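Local coordinates for mandelate racemase/muconate lactonizing enzyme family protein (Sorangium cellulosum, PDB 3S5S), which is of unknown specific function but belongs to the mandelate racemase/muconate lactonizing enzyme family, whose members pair an N-terminal capping domain with a modified TIM barrel, at residues Thr132-Asp137 and Phe312-Gly317; Gly188-Leu193 and Gly215-Leu220; Ala219-Pro224 and Val242-Asp247; Thr266-Lys271 and Ala290-Met295. All blocks are in the same frame, centred on the assembly; numbering follows the deposited sequence.

Contact 1 (Thr132-Asp137 and Phe312-Gly317); sequences TALTTD and FAAGLG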
loop_
_atom_site.group_PDB
_atom_site.type_symbol
_atom_site.label_atom_id
_atom_site.label_comp_id
_atom_site.label_asym_id
_atom_site.label_seq_id
_atom_site.Cartn_x
_atom_site.Cartn_y
_atom_site.Cartn_z
ATOM N N THR A 132 4.090 18.635 -0.761
ATOM C CA THR A 132 4.215 19.082 0.617
ATOM C C THR A 132 3.163 20.142 0.985
ATOM O O THR A 132 3.230 20.701 2.077
ATOM C CB THR A 132 5.633 19.673 0.940
ATOM O OG1 THR A 132 6.028 20.594 -0.094
ATOM C CG2 THR A 132 6.684 18.551 1.111
ATOM N N ALA A 133 2.212 20.414 0.088
ATOM C CA ALA A 133 1.193 21.424 0.316
ATOM C C ALA A 133 -0.194 20.831 0.158
ATOM O O ALA A 133 -0.437 20.030 -0.781
ATOM C CB ALA A 133 1.386 22.547 -0.675
ATOM N N LEU A 134 -1.128 21.206 1.041
ATOM C CA LEU A 134 -2.559 20.827 0.808
ATOM C C LEU A 134 -3.447 22.005 1.035
ATOM O O LEU A 134 -3.031 22.951 1.669
ATOM C CB LEU A 134 -3.034 19.647 1.660
ATOM C CG LEU A 134 -2.305 18.296 1.601
ATOM C CD1 LEU A 134 -2.779 17.408 2.728
ATOM C CD2 LEU A 134 -2.462 17.557 0.237
ATOM N N THR A 135 -4.644 21.971 0.461
ATOM C CA THR A 135 -5.655 23.000 0.666
ATOM C C THR A 135 -6.860 22.356 1.333
ATOM O O THR A 135 -7.457 21.433 0.768
ATOM C CB THR A 135 -6.026 23.632 -0.653
ATOM O OG1 THR A 135 -4.885 24.340 -1.114
ATOM C CG2 THR A 135 -7.170 24.634 -0.532
ATOM N N THR A 136 -7.198 22.833 2.535
ATOM C CA THR A 136 -8.311 22.235 3.318
ATOM C C THR A 136 -9.650 22.924 3.144
ATOM O O THR A 136 -9.703 24.124 2.968
ATOM C CB THR A 136 -7.940 22.055 4.860
ATOM O OG1 THR A 136 -8.934 21.252 5.519
ATOM C CG2 THR A 136 -7.676 23.387 5.572
ATOM N N ASP A 137 -10.735 22.166 3.156
ATOM C CA ASP A 137 -12.053 22.757 3.367
ATOM C C ASP A 137 -12.190 23.139 4.849
ATOM O O ASP A 137 -11.284 22.860 5.647
ATOM C CB ASP A 137 -13.189 21.809 2.920
ATOM C CG ASP A 137 -13.335 20.581 3.805
ATOM O OD1 ASP A 137 -13.105 20.630 5.029
ATOM O OD2 ASP A 137 -13.722 19.538 3.280
ATOM N N PHE A 312 0.370 11.874 5.051
ATOM C CA PHE A 312 -0.171 10.720 4.340
ATOM C C PHE A 312 -0.738 11.160 2.970
ATOM O O PHE A 312 -0.224 10.736 1.913
ATOM C CB PHE A 312 -1.199 9.980 5.256
ATOM C CG PHE A 312 -2.019 8.896 4.576
ATOM C CD1 PHE A 312 -1.611 7.579 4.596
ATOM C CD2 PHE A 312 -3.251 9.193 3.963
ATOM C CE1 PHE A 312 -2.394 6.526 3.991
ATOM C CE2 PHE A 312 -4.054 8.176 3.341
ATOM C CZ PHE A 312 -3.607 6.817 3.374
ATOM N N ALA A 313 -1.783 12.000 2.996
ATOM C CA ALA A 313 -2.421 12.508 1.765
ATOM C C ALA A 313 -1.402 13.199 0.807
ATOM O O ALA A 313 -1.341 12.832 -0.367
ATOM C CB ALA A 313 -3.520 13.429 2.088
ATOM N N ALA A 314 -0.604 14.171 1.289
ATOM C CA ALA A 314 0.354 14.839 0.372
ATOM C C ALA A 314 1.493 13.916 -0.121
ATOM O O ALA A 314 1.992 14.093 -1.210
ATOM C CB ALA A 314 0.955 16.155 1.008
ATOM N N GLY A 315 1.929 12.964 0.702
ATOM C CA GLY A 315 2.952 11.990 0.301
ATOM C C GLY A 315 2.439 11.088 -0.791
ATOM O O GLY A 315 3.112 10.898 -1.820
ATOM N N LEU A 316 1.219 10.606 -0.613
ATOM C CA LEU A 316 0.613 9.718 -1.581
ATOM C C LEU A 316 0.288 10.387 -2.917
ATOM O O LEU A 316 0.509 9.784 -3.964
ATOM C CB LEU A 316 -0.639 9.038 -1.026
ATOM C CG LEU A 316 -0.470 7.951 0.006
ATOM C CD1 LEU A 316 -1.841 7.586 0.585
ATOM C CD2 LEU A 316 0.216 6.747 -0.620
ATOM N N GLY A 317 -0.216 11.631 -2.868
ATOM C CA GLY A 317 -0.597 12.312 -4.081
ATOM C C GLY A 317 -1.986 11.817 -4.466
ATOM O O GLY A 317 -2.446 10.807 -3.967
#
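Thr-132 and Ala-314 bring the backbones together, their CA atoms 5.7 Å apart, where strand 133-135 passes the helical segment 312-316 at 117° with the axes 8.5 Å from each other. The pairing belongs to the modified TIM barrel of this family: strand 133-140 is the first barrel strand, and helix 303-316 is the one that leads into the last, 319-322. Backbone pairing of Asp-137 with Val-322, farther along, joins these first and last strands and closes the barrel.

Across the interface the contact is apolar, and Leu-134 carries most of it. With its CG anti to the carbonyl carbon (chi1 -57°), the side chain reaches toward the helix and spreads its two methyls over consecutive alanines. CD1 meets the CB of Ala-313 at 4.1 Å, while CD2 approaches the CB of Ala-314 at 3.8 Å. Ala-313 is turned less directly to the strand and leans also on Ile-296 of the seventh strand.

Backbone hydrogen bonds pair Leu-134 with Leu-346 and, just before the strand, Thr-132 with Leu-348. At the C-terminal end of the helix, Leu-316 O accepts a hydrogen bond from Arg-90 of the second subunit. The methyl of Ala-314 is set between the leucine fork and the incoming main chain, for its CB also lies 4.4 Å from Thr-132 N, just ahead of the strand.

Contact 2 (Gly188-Leu193 and Gly215-Leu220); sequences GASLIL and GADVAL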
loop_
_atom_site.group_PDB
_atom_site.type_symbol
_atom_site.label_atom_id
_atom_site.label_comp_id
_atom_site.label_asym_id
_atom_site.label_seq_id
_atom_site.Cartn_x
_atom_site.Cartn_y
_atom_site.Cartn_z
ATOM N N GLY A 188 -18.503 32.131 -4.123
ATOM C CA GLY A 188 -17.424 31.384 -4.754
ATOM C C GLY A 188 -17.128 30.005 -4.164
ATOM O O GLY A 188 -16.127 29.357 -4.534
ATOM N N ALA A 189 -17.969 29.528 -3.252
ATOM C CA ALA A 189 -17.569 28.309 -2.526
ATOM C C ALA A 189 -18.271 27.021 -2.967
ATOM O O ALA A 189 -19.490 26.957 -3.142
ATOM C CB ALA A 189 -17.658 28.511 -1.047
ATOM N N SER A 190 -17.446 26.021 -3.206
ATOM C CA SER A 190 -17.855 24.652 -3.436
ATOM C C SER A 190 -18.477 24.112 -2.136
ATOM O O SER A 190 -18.008 24.453 -1.033
ATOM C CB SER A 190 -16.578 23.868 -3.705
ATOM O OG SER A 190 -16.681 23.104 -4.880
ATOM N N LEU A 191 -19.488 23.248 -2.236
ATOM C CA LEU A 191 -20.076 22.653 -1.021
ATOM C C LEU A 191 -19.939 21.135 -0.880
ATOM O O LEU A 191 -20.118 20.391 -1.835
ATOM C CB LEU A 191 -21.534 23.047 -0.901
ATOM C CG LEU A 191 -21.851 24.553 -0.766
ATOM C CD1 LEU A 191 -23.309 24.689 -0.536
ATOM C CD2 LEU A 191 -21.044 25.330 0.341
ATOM N N ILE A 192 -19.590 20.678 0.314
ATOM C CA ILE A 192 -19.768 19.290 0.704
ATOM C C ILE A 192 -20.924 19.197 1.753
ATOM O O ILE A 192 -20.831 19.748 2.869
ATOM C CB ILE A 192 -18.477 18.696 1.304
ATOM C CG1 ILE A 192 -17.443 18.428 0.227
ATOM C CG2 ILE A 192 -18.759 17.377 2.006
ATOM C CD1 ILE A 192 -16.031 18.622 0.724
ATOM N N LEU A 193 -21.995 18.507 1.401
ATOM C CA LEU A 193 -23.034 18.197 2.370
ATOM C C LEU A 193 -22.696 16.851 3.020
ATOM O O LEU A 193 -22.719 15.794 2.363
ATOM C CB LEU A 193 -24.415 18.204 1.699
ATOM C CG LEU A 193 -24.733 19.344 0.711
ATOM C CD1 LEU A 193 -26.147 19.257 0.211
ATOM C CD2 LEU A 193 -24.554 20.730 1.295
ATOM N N GLY A 215 -28.136 27.559 -7.489
ATOM C CA GLY A 215 -26.864 27.883 -8.160
ATOM C C GLY A 215 -25.618 27.411 -7.415
ATOM O O GLY A 215 -24.486 27.655 -7.855
ATOM N N ALA A 216 -25.811 26.740 -6.286
ATOM C CA ALA A 216 -24.669 26.258 -5.506
ATOM C C ALA A 216 -23.959 25.121 -6.221
ATOM O O ALA A 216 -24.591 24.213 -6.814
ATOM C CB ALA A 216 -25.090 25.839 -4.103
ATOM N N ASP A 217 -22.637 25.186 -6.181
ATOM C CA ASP A 217 -21.827 24.116 -6.693
ATOM C C ASP A 217 -21.639 23.109 -5.539
ATOM O O ASP A 217 -20.701 23.199 -4.730
ATOM C CB ASP A 217 -20.542 24.724 -7.282
ATOM C CG ASP A 217 -19.446 23.705 -7.573
ATOM O OD1 ASP A 217 -19.712 22.584 -8.052
ATOM O OD2 ASP A 217 -18.274 24.044 -7.312
ATOM N N VAL A 218 -22.563 22.160 -5.445
ATOM C CA VAL A 218 -22.403 21.018 -4.548
ATOM C C VAL A 218 -21.382 20.090 -5.177
ATOM O O VAL A 218 -21.609 19.501 -6.215
ATOM C CB VAL A 218 -23.763 20.244 -4.299
ATOM C CG1 VAL A 218 -23.528 18.952 -3.479
ATOM C CG2 VAL A 218 -24.775 21.136 -3.622
ATOM N N ALA A 219 -20.224 19.996 -4.560
ATOM C CA ALA A 219 -19.127 19.219 -5.119
ATOM C C ALA A 219 -19.146 17.763 -4.632
ATOM O O ALA A 219 -18.536 16.888 -5.254
ATOM C CB ALA A 219 -17.809 19.888 -4.758
ATOM N N LEU A 220 -19.839 17.500 -3.521
ATOM C CA LEU A 220 -19.849 16.165 -2.949
ATOM C C LEU A 220 -21.012 15.994 -1.985
ATOM O O LEU A 220 -21.293 16.909 -1.200
ATOM C CB LEU A 220 -18.520 15.923 -2.220
ATOM C CG LEU A 220 -18.229 14.546 -1.641
ATOM C CD1 LEU A 220 -18.049 13.515 -2.746
ATOM C CD2 LEU A 220 -16.976 14.609 -0.742
#
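Ala-219 is the bump that breaks the even spacing of these two parallel barrel strands. Ahead of it the pairing is regular, with Leu-191 N bonded to Asp-217 O at 2.8 Å. The register then slips by one residue between Leu-191 and Ile-192, a beta bulge, and the CB of Ala-219 is pushed toward the partner strand, set against Ser-190 OG at 3.4 Å. Leu-191 O faces the bulge and takes the Ala-219 N-H at 2.8 Å, with a weak second bond from Leu-220 N. Beyond it the pairing resumes as Leu-193 N donates to Leu-220 O.

After the slip, Ile-192 and Leu-220 stand side by side and point the same way, the CG1 of Ile-192 nesting between Leu-220 CB (3.7 Å) and CD2 (4.0 Å). Leu-191 and Val-218 share the opposite face; the small Ala-216 methyl gives room to Leu-191 CD1, 4.1 Å from its CB. Leu-193 CG touches Val-218 CG1 only loosely. Near the strand starts, Asp-217 extends with its CG anti to the backbone N (chi1 167°), which brings OD2 up to the Ser-190 hydroxyl; OG bonds to it at 3.1 Å from above the carboxylate plane.

Helix 201-213 links the strands in a beta-alpha-beta unit. Ile-192 and Leu-220 look into the barrel, where both touch Phe-321 of strand 319-322, whereas Leu-191 and Leu-193 pack outward on Ile-179 of helix 175-185; strand 162-166 flanks 190-194 on its other edge.

Contact 3 (Ala219-Pro224 and Val242-Asp247); sequences ALLEQP and VDVAAD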
loop_
_atom_site.group_PDB
_atom_site.type_symbol
_atom_site.label_atom_id
_atom_site.label_comp_id
_atom_site.label_asym_id
_atom_site.label_seq_id
_atom_site.Cartn_x
_atom_site.Cartn_y
_atom_site.Cartn_z
ATOM N N ALA A 219 -20.224 19.996 -4.560
ATOM C CA ALA A 219 -19.127 19.219 -5.119
ATOM C C ALA A 219 -19.146 17.763 -4.632
ATOM O O ALA A 219 -18.536 16.888 -5.254
ATOM C CB ALA A 219 -17.809 19.888 -4.758
ATOM N N LEU A 220 -19.839 17.500 -3.521
ATOM C CA LEU A 220 -19.849 16.165 -2.949
ATOM C C LEU A 220 -21.012 15.994 -1.985
ATOM O O LEU A 220 -21.293 16.909 -1.200
ATOM C CB LEU A 220 -18.520 15.923 -2.220
ATOM C CG LEU A 220 -18.229 14.546 -1.641
ATOM C CD1 LEU A 220 -18.049 13.515 -2.746
ATOM C CD2 LEU A 220 -16.976 14.609 -0.742
ATOM N N LEU A 221 -21.693 14.848 -2.047
ATOM C CA LEU A 221 -22.601 14.452 -0.996
ATOM C C LEU A 221 -22.000 13.322 -0.167
ATOM O O LEU A 221 -21.958 12.187 -0.612
ATOM C CB LEU A 221 -23.906 13.984 -1.580
ATOM C CG LEU A 221 -24.963 13.408 -0.641
ATOM C CD1 LEU A 221 -25.555 14.408 0.346
ATOM C CD2 LEU A 221 -26.058 12.889 -1.517
ATOM N N GLU A 222 -21.591 13.630 1.056
ATOM C CA GLU A 222 -20.913 12.684 1.896
ATOM C C GLU A 222 -21.797 11.809 2.815
ATOM O O GLU A 222 -22.562 12.337 3.655
ATOM C CB GLU A 222 -19.913 13.422 2.761
ATOM C CG GLU A 222 -19.141 12.460 3.585
ATOM C CD GLU A 222 -18.001 13.082 4.240
ATOM O OE1 GLU A 222 -17.274 12.339 4.891
ATOM O OE2 GLU A 222 -17.830 14.305 4.115
ATOM N N GLN A 223 -21.664 10.488 2.666
ATOM C CA GLN A 223 -22.375 9.506 3.496
ATOM C C GLN A 223 -23.761 9.956 3.992
ATOM O O GLN A 223 -23.992 10.046 5.208
ATOM C CB GLN A 223 -21.512 9.145 4.709
ATOM C CG GLN A 223 -22.090 8.013 5.503
ATOM C CD GLN A 223 -21.814 6.690 4.862
ATOM O OE1 GLN A 223 -20.724 6.476 4.316
ATOM N NE2 GLN A 223 -22.784 5.787 4.923
ATOM N N PRO A 224 -24.693 10.221 3.076
ATOM C CA PRO A 224 -25.951 10.769 3.569
ATOM C C PRO A 224 -26.774 9.780 4.382
ATOM O O PRO A 224 -27.504 10.191 5.282
ATOM C CB PRO A 224 -26.709 11.130 2.292
ATOM C CG PRO A 224 -26.206 10.230 1.281
ATOM C CD PRO A 224 -24.766 9.870 1.645
ATOM N N VAL A 242 -24.207 14.337 -8.558
ATOM C CA VAL A 242 -22.935 14.772 -7.988
ATOM C C VAL A 242 -22.186 13.578 -7.347
ATOM O O VAL A 242 -22.760 12.498 -7.165
ATOM C CB VAL A 242 -23.142 15.893 -6.929
ATOM C CG1 VAL A 242 -24.046 16.982 -7.481
ATOM C CG2 VAL A 242 -23.748 15.348 -5.667
ATOM N N ASP A 243 -20.903 13.774 -7.043
ATOM C CA ASP A 243 -20.071 12.755 -6.382
ATOM C C ASP A 243 -20.621 12.407 -4.988
ATOM O O ASP A 243 -21.102 13.290 -4.246
ATOM C CB ASP A 243 -18.624 13.253 -6.251
ATOM C CG ASP A 243 -17.820 13.133 -7.557
ATOM O OD1 ASP A 243 -17.756 12.011 -8.116
ATOM O OD2 ASP A 243 -17.228 14.161 -7.989
ATOM N N VAL A 244 -20.578 11.125 -4.644
ATOM C CA VAL A 244 -20.988 10.693 -3.316
ATOM C C VAL A 244 -19.793 10.062 -2.588
ATOM O O VAL A 244 -19.077 9.266 -3.179
ATOM C CB VAL A 244 -22.162 9.738 -3.446
ATOM C CG1 VAL A 244 -22.382 8.884 -2.166
ATOM C CG2 VAL A 244 -23.409 10.516 -3.847
ATOM N N ALA A 245 -19.556 10.421 -1.323
ATOM C CA ALA A 245 -18.413 9.844 -0.577
ATOM C C ALA A 245 -18.887 8.799 0.386
ATOM O O ALA A 245 -19.909 9.007 1.038
ATOM C CB ALA A 245 -17.658 10.912 0.172
ATOM N N ALA A 246 -18.159 7.677 0.485
ATOM C CA ALA A 246 -18.359 6.705 1.576
ATOM C C ALA A 246 -17.401 7.034 2.709
ATOM O O ALA A 246 -16.221 7.250 2.463
ATOM C CB ALA A 246 -18.137 5.287 1.098
ATOM N N ASP A 247 -17.904 7.120 3.938
ATOM C CA ASP A 247 -17.055 7.347 5.119
ATOM C C ASP A 247 -17.312 6.195 6.116
ATOM O O ASP A 247 -16.537 5.238 6.174
ATOM C CB ASP A 247 -17.320 8.740 5.747
ATOM C CG ASP A 247 -16.385 9.068 6.940
ATOM O OD1 ASP A 247 -15.603 8.191 7.385
ATOM O OD2 ASP A 247 -16.422 10.230 7.421
#
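The beta-alpha-beta unit of strand 217-222, helix 230-239 and strand 244-246 sets the fourth and fifth strands of the TIM-like barrel side by side in parallel. Leu-221 pairs with Val-244, its N bonding to Asp-243 O at 2.8 Å and its O receiving Ala-245 N from well above the carbonyl plane; Gln-223 N then bonds to Ala-245 O.

Inside the barrel, Leu-220 CD2 covers Ala-245 CB at 3.9 Å; at the N-terminal edge its CD1 lies 3.6 Å from Asp-243 CB, the side chains crossing nearly at a right angle. The extended Glu-222, last in its strand, passes over Ala-245 to bring OE1 within 3.4 Å of OD2 of Asp-247, which follows 244-246. Salt bridges from Glu-222 OE2 to Lys-164 and from Asp-247 to Lys-271 and Lys-274, with a hydrogen bond from Asn-269 ND2 to Glu-222 OE1, probably offset the closeness of the two carboxylates. Active sites of this family are built at this C-terminal end.

Gln-223 leaves the strand with positive phi and bends at chi2 (79°), turning its amide back to the adjacent segment 242-247. Its NE2 bonds to Val-225 O, while OE1, also bonded by Ser-249 N, accepts the Asp-247 N-H at 2.9 Å in the carbonyl plane.

Contact 4 (Thr266-Lys271 and Ala290-Met295); sequences TVVNIK and AGLGLM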
loop_
_atom_site.group_PDB
_atom_site.type_symbol
_atom_site.label_atom_id
_atom_site.label_comp_id
_atom_site.label_asym_id
_atom_site.label_seq_id
_atom_site.Cartn_x
_atom_site.Cartn_y
_atom_site.Cartn_z
ATOM N N THR A 266 -18.679 7.429 -5.172
ATOM C CA THR A 266 -17.720 7.610 -6.264
ATOM C C THR A 266 -16.441 8.134 -5.634
ATOM O O THR A 266 -15.413 8.346 -6.317
ATOM C CB THR A 266 -18.216 8.605 -7.340
ATOM O OG1 THR A 266 -18.462 9.867 -6.738
ATOM C CG2 THR A 266 -19.526 8.112 -8.062
ATOM N N VAL A 267 -16.522 8.332 -4.313
ATOM C CA VAL A 267 -15.440 8.914 -3.511
ATOM C C VAL A 267 -15.295 8.147 -2.197
ATOM O O VAL A 267 -16.277 7.652 -1.672
ATOM C CB VAL A 267 -15.661 10.429 -3.254
ATOM C CG1 VAL A 267 -14.647 10.982 -2.332
ATOM C CG2 VAL A 267 -15.628 11.204 -4.587
ATOM N N VAL A 268 -14.076 8.025 -1.696
ATOM C CA VAL A 268 -13.848 7.471 -0.354
ATOM C C VAL A 268 -13.163 8.479 0.587
ATOM O O VAL A 268 -12.148 9.082 0.253
ATOM C CB VAL A 268 -13.029 6.119 -0.406
ATOM C CG1 VAL A 268 -12.400 5.852 0.871
ATOM C CG2 VAL A 268 -13.938 4.964 -0.713
ATOM N N ASN A 269 -13.746 8.637 1.771
ATOM C CA ASN A 269 -13.140 9.392 2.863
ATOM C C ASN A 269 -12.257 8.473 3.712
ATOM O O ASN A 269 -12.736 7.612 4.433
ATOM C CB ASN A 269 -14.240 10.034 3.699
ATOM C CG ASN A 269 -13.675 10.991 4.747
ATOM O OD1 ASN A 269 -12.474 10.922 5.059
ATOM N ND2 ASN A 269 -14.527 11.901 5.283
ATOM N N ILE A 270 -10.955 8.618 3.571
ATOM C CA ILE A 270 -9.974 7.814 4.280
ATOM C C ILE A 270 -9.606 8.566 5.544
ATOM O O ILE A 270 -9.282 9.763 5.499
ATOM C CB ILE A 270 -8.687 7.663 3.397
ATOM C CG1 ILE A 270 -9.013 7.012 2.059
ATOM C CG2 ILE A 270 -7.611 6.880 4.076
ATOM C CD1 ILE A 270 -7.803 6.960 1.062
ATOM N N LYS A 271 -9.612 7.858 6.669
ATOM C CA LYS A 271 -9.114 8.421 7.936
ATOM C C LYS A 271 -8.125 7.465 8.540
ATOM O O LYS A 271 -8.422 6.284 8.628
ATOM C CB LYS A 271 -10.268 8.634 8.916
ATOM C CG LYS A 271 -11.333 9.561 8.351
ATOM C CD LYS A 271 -12.366 9.845 9.343
ATOM C CE LYS A 271 -13.583 10.197 8.594
ATOM N NZ LYS A 271 -14.572 10.791 9.528
ATOM N N ALA A 290 -9.784 1.099 -8.015
ATOM C CA ALA A 290 -11.186 0.967 -8.383
ATOM C C ALA A 290 -11.783 2.211 -9.031
ATOM O O ALA A 290 -12.971 2.210 -9.341
ATOM C CB ALA A 290 -12.026 0.473 -7.225
ATOM N N GLY A 291 -10.982 3.253 -9.263
ATOM C CA GLY A 291 -11.511 4.451 -9.941
ATOM C C GLY A 291 -12.255 5.437 -9.017
ATOM O O GLY A 291 -12.885 6.397 -9.485
ATOM N N LEU A 292 -12.181 5.213 -7.710
ATOM C CA LEU A 292 -12.804 6.096 -6.757
ATOM C C LEU A 292 -11.915 7.320 -6.491
ATOM O O LEU A 292 -10.694 7.205 -6.430
ATOM C CB LEU A 292 -13.060 5.350 -5.436
ATOM C CG LEU A 292 -13.992 4.126 -5.512
ATOM C CD1 LEU A 292 -14.127 3.531 -4.150
ATOM C CD2 LEU A 292 -15.399 4.466 -6.063
ATOM N N GLY A 293 -12.531 8.498 -6.341
ATOM C CA GLY A 293 -11.792 9.652 -5.858
ATOM C C GLY A 293 -11.373 9.448 -4.405
ATOM O O GLY A 293 -11.987 8.688 -3.682
ATOM N N LEU A 294 -10.318 10.122 -3.996
ATOM C CA LEU A 294 -9.843 10.042 -2.638
ATOM C C LEU A 294 -10.093 11.323 -1.855
ATOM O O LEU A 294 -9.806 12.445 -2.340
ATOM C CB LEU A 294 -8.338 9.709 -2.614
ATOM C CG LEU A 294 -7.903 8.498 -3.445
ATOM C CD1 LEU A 294 -6.409 8.353 -3.367
ATOM C CD2 LEU A 294 -8.493 7.345 -2.799
ATOM N N MET A 295 -10.582 11.142 -0.626
ATOM C CA MET A 295 -10.760 12.234 0.333
ATOM C C MET A 295 -9.943 11.872 1.564
ATOM O O MET A 295 -9.882 10.721 1.956
ATOM C CB MET A 295 -12.247 12.391 0.653
ATOM C CG MET A 295 -12.642 13.504 1.652
ATOM S SD MET A 295 -14.403 13.600 1.892
ATOM C CE MET A 295 -14.376 14.549 3.327
#
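Met-295 N gives its hydrogen to Val-268 O at 2.7 Å, the shortest of four backbone bonds joining these parallel strands. Ile-270 N returns to Met-295 O at 2.9 Å in a nearly straight bond (173°), and Val-268 N and Gly-293 N complete the series with Gly-293 O and Thr-266 O.

Met-295 carries the side-chain contact on the face of Val-267 and Asn-269. Its fully extended chain, CG anti to the backbone N (chi1 -180°), lays SD and CE over one face of the Asn-269 amide, CE 3.3 Å and SD 3.8 Å from ND2. That nitrogen also bonds to Glu-222 OE1, which fixes how the amide is turned beside the thioether. Val-267 CG1 packs against Met-295 CB at 4.1 Å, the two side chains crossing at about a right angle, on a face to which Gly-293 brings no side chain.

On the other face, Leu-292 CD1 reaches across to Val-268 CG2 at 3.7 Å, and Ile-270 CD1 touches Leu-294 CD2 at 3.9 Å. Val-268 and Leu-292 share Val-256 of helix 253-261, while Ile-270 and Leu-294 settle on helix 272-289, which ends in a Schellman motif at Gly-291. An apolar outer face under the helices and a mixed inner face, with Asn-269 directed into the barrel, are typical of a beta-alpha-beta unit in a TIM-type barrel, here strands six and seven joined by helix 272-289.

How the contacts relate
Contacts 2, 3 and 4 are buried strand pairings within the barrel wall, whereas contact 1 is partly buried and sets a strand against a helix without a hydrogen bond between its segments. Contacts 2 and 3 share strand 217-222, and contact 3 passes to contact 4 through the neighbouring strands 244-246 and 267-270. Inward side chains also meet across the barrel: Leu-220 touches Met-295, and Ile-192 touches Asp-137 of contact 1. Contact 2 puts Ile-192 and Leu-220 inside with a serine-aspartate pair near the strand starts, contact 4 sets Met-295 against Asn-269, and carboxylates gather in contact 3. The second subunit touches segments of contacts 1 and 4, at Leu-316 and Ala-290.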